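Local coordinates for transcription elongation factor SPT6 (Candida glabrata, PDB 3GXX), which probably acts as a histone H3-H4 chaperone that maintains chromatin structure during RNA polymerase II elongation, this piece of it being an SH2 domain, at residues F33-S38 / L45-K50. The protein carries 2 engineered substitutions. Residues are numbered along the deposited sequence; the frame is centred on the assembly and turned at random.
Sequences FVIRQS and LAITWK
Ile-35 and Ile-47 form the apolar centre, their branched side chains running alongside each other in the same direction, with CD1 of Ile-35 4.0 Å from CG1 of Ile-47. On the same face, Phe-33 and Trp-49 meet through their CB atoms, 3.4 Å apart, while the rings beyond turn to other partners. The strands are antiparallel: Val-34 N donates to Thr-48 O and Val-34 O accepts from Thr-48 N, both at 3.0 Å. Arg-36 and Ala-46 repeat the exchange.

The opposite face is mixed, Val-34 and the Ala-46 methyl lying beside the polar pair Arg-36 and Thr-48. CG of Arg-36 sits between the backbone N and the carbonyl carbon (chi1 56°), and a bend at chi2 carries the guanidinium over strand 45-52. It lies flat on Ala-46, whose CB is 3.6 Å from Arg-36 CZ, over the centre of one face. In the guanidinium plane, NE gives a nearly straight bond (171°) to Thr-48 OG1 at 2.9 Å, and NH1 reaches Gln-37 O at 2.7 Å; together they fix the group's rotation. NH2 bonds to His-58. Phe-Val-Ile-Arg matches the FLVR motif of SH2 domains, whose arginine binds phosphotyrosine, so Arg-36 probably marks the corresponding pocket.

This hairpin begins the central antiparallel sheet, continued by strand 55-65. Helix 18-26 packs on Val-34 and Thr-48; across the sheet, helix 86-98 receives Phe-33, Ile-47 and Trp-49, with Tyr-93 edge-to-face against the indole.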
loop_
_atom_site.group_PDB
_atom_site.type_symbol
_atom_site.label_atom_id
_atom_site.label_comp_id
_atom_site.label_asym_id
_atom_site.label_seq_id
_atom_site.Cartn_x
_atom_site.Cartn_y
_atom_site.Cartn_z
ATOM N N PHE A 33 -5.549 -6.597 -1.807
ATOM C CA PHE A 33 -4.719 -5.452 -2.087
ATOM C C PHE A 33 -3.245 -5.874 -2.011
ATOM O O PHE A 33 -2.904 -6.946 -1.486
ATOM C CB PHE A 33 -5.003 -4.359 -1.050
ATOM C CG PHE A 33 -4.616 -4.750 0.367
ATOM C CD1 PHE A 33 -3.360 -4.384 0.885
ATOM C CD2 PHE A 33 -5.483 -5.491 1.178
ATOM C CE1 PHE A 33 -2.989 -4.729 2.198
ATOM C CE2 PHE A 33 -5.090 -5.880 2.485
ATOM C CZ PHE A 33 -3.843 -5.495 2.992
ATOM N N VAL A 34 -2.390 -5.023 -2.556
ATOM C CA VAL A 34 -0.952 -5.080 -2.387
ATOM C C VAL A 34 -0.442 -3.656 -2.117
ATOM O O VAL A 34 -1.051 -2.632 -2.565
ATOM C CB VAL A 34 -0.272 -5.511 -3.704
ATOM C CG1 VAL A 34 -0.639 -6.923 -4.031
ATOM C CG2 VAL A 34 -0.718 -4.641 -4.851
ATOM N N ILE A 35 0.679 -3.592 -1.424
ATOM C CA ILE A 35 1.559 -2.435 -1.476
ATOM C C ILE A 35 2.466 -2.737 -2.667
ATOM O O ILE A 35 2.992 -3.835 -2.771
ATOM C CB ILE A 35 2.406 -2.380 -0.177
ATOM C CG1 ILE A 35 1.534 -2.608 1.061
ATOM C CG2 ILE A 35 3.257 -1.149 -0.107
ATOM C CD1 ILE A 35 0.335 -1.625 1.223
ATOM N N ARG A 36 2.697 -1.753 -3.538
ATOM C CA ARG A 36 3.465 -1.957 -4.760
ATOM C C ARG A 36 4.285 -0.678 -5.030
ATOM O O ARG A 36 4.243 0.309 -4.232
ATOM C CB ARG A 36 2.518 -2.208 -5.927
ATOM C CG ARG A 36 1.507 -1.078 -6.069
ATOM C CD ARG A 36 1.539 -0.473 -7.428
ATOM N NE ARG A 36 0.381 0.410 -7.613
ATOM C CZ ARG A 36 0.481 1.656 -8.065
ATOM N NH1 ARG A 36 1.690 2.092 -8.393
ATOM N NH2 ARG A 36 -0.618 2.443 -8.228
ATOM N N GLN A 37 5.018 -0.659 -6.129
ATOM C CA GLN A 37 5.854 0.508 -6.438
ATOM C C GLN A 37 5.157 1.449 -7.437
ATOM O O GLN A 37 4.191 1.103 -8.104
ATOM C CB GLN A 37 7.226 0.086 -7.026
ATOM C CG GLN A 37 7.010 -0.649 -8.336
ATOM C CD GLN A 37 8.280 -1.075 -9.087
ATOM O OE1 GLN A 37 9.185 -1.741 -8.536
ATOM N NE2 GLN A 37 8.299 -0.752 -10.403
ATOM N N SER A 38 5.742 2.630 -7.548
ATOM C CA SER A 38 5.190 3.742 -8.275
ATOM C C SER A 38 6.344 4.535 -8.827
ATOM O O SER A 38 7.123 5.063 -8.050
ATOM C CB SER A 38 4.409 4.636 -7.311
ATOM O OG SER A 38 3.853 5.745 -8.009
ATOM N N LEU A 45 5.862 4.514 -3.244
ATOM C CA LEU A 45 5.011 3.443 -2.733
ATOM C C LEU A 45 3.570 3.734 -3.124
ATOM O O LEU A 45 3.215 4.905 -3.260
ATOM C CB LEU A 45 5.119 3.371 -1.206
ATOM C CG LEU A 45 6.482 2.971 -0.575
ATOM C CD1 LEU A 45 6.503 3.150 0.955
ATOM C CD2 LEU A 45 6.825 1.540 -0.957
ATOM N N ALA A 46 2.748 2.687 -3.305
ATOM C CA ALA A 46 1.313 2.904 -3.423
ATOM C C ALA A 46 0.562 1.686 -2.937
ATOM O O ALA A 46 1.121 0.588 -2.913
ATOM C CB ALA A 46 0.922 3.205 -4.896
ATOM N N ILE A 47 -0.718 1.864 -2.604
ATOM C CA ILE A 47 -1.652 0.739 -2.387
ATOM C C ILE A 47 -2.602 0.608 -3.570
ATOM O O ILE A 47 -3.165 1.605 -4.044
ATOM C CB ILE A 47 -2.585 1.008 -1.188
ATOM C CG1 ILE A 47 -1.751 1.517 -0.047
ATOM C CG2 ILE A 47 -3.355 -0.258 -0.777
ATOM C CD1 ILE A 47 -2.586 2.102 1.022
ATOM N N THR A 48 -2.817 -0.631 -3.996
ATOM C CA THR A 48 -3.782 -0.941 -5.007
ATOM C C THR A 48 -4.685 -2.014 -4.429
ATOM O O THR A 48 -4.200 -2.971 -3.875
ATOM C CB THR A 48 -3.073 -1.443 -6.235
ATOM O OG1 THR A 48 -2.286 -0.372 -6.771
ATOM C CG2 THR A 48 -4.086 -1.933 -7.293
ATOM N N TRP A 49 -5.992 -1.858 -4.551
ATOM C CA TRP A 49 -6.910 -2.865 -4.068
ATOM C C TRP A 49 -8.101 -3.025 -4.961
ATOM O O TRP A 49 -8.430 -2.131 -5.733
ATOM C CB TRP A 49 -7.378 -2.550 -2.666
ATOM C CG TRP A 49 -7.744 -1.135 -2.443
ATOM C CD1 TRP A 49 -6.900 -0.050 -2.473
ATOM C CD2 TRP A 49 -9.029 -0.628 -2.110
ATOM N NE1 TRP A 49 -7.582 1.089 -2.167
ATOM C CE2 TRP A 49 -8.893 0.770 -1.947
ATOM C CE3 TRP A 49 -10.277 -1.213 -1.933
ATOM C CZ2 TRP A 49 -9.950 1.586 -1.626
ATOM C CZ3 TRP A 49 -11.343 -0.402 -1.611
ATOM C CH2 TRP A 49 -11.176 0.989 -1.462
ATOM N N LYS A 50 -8.753 -4.171 -4.840
ATOM C CA LYS A 50 -9.812 -4.555 -5.750
ATOM C C LYS A 50 -11.175 -4.151 -5.219
ATOM O O LYS A 50 -11.607 -4.627 -4.188
ATOM C CB LYS A 50 -9.742 -6.055 -5.986
ATOM C CG LYS A 50 -10.732 -6.573 -6.994
ATOM C CD LYS A 50 -10.599 -8.076 -7.178
ATOM C CE LYS A 50 -11.441 -8.544 -8.343
ATOM N NZ LYS A 50 -11.287 -9.991 -8.617
HETATM O O HOH W 1 2.694 6.601 -5.259
#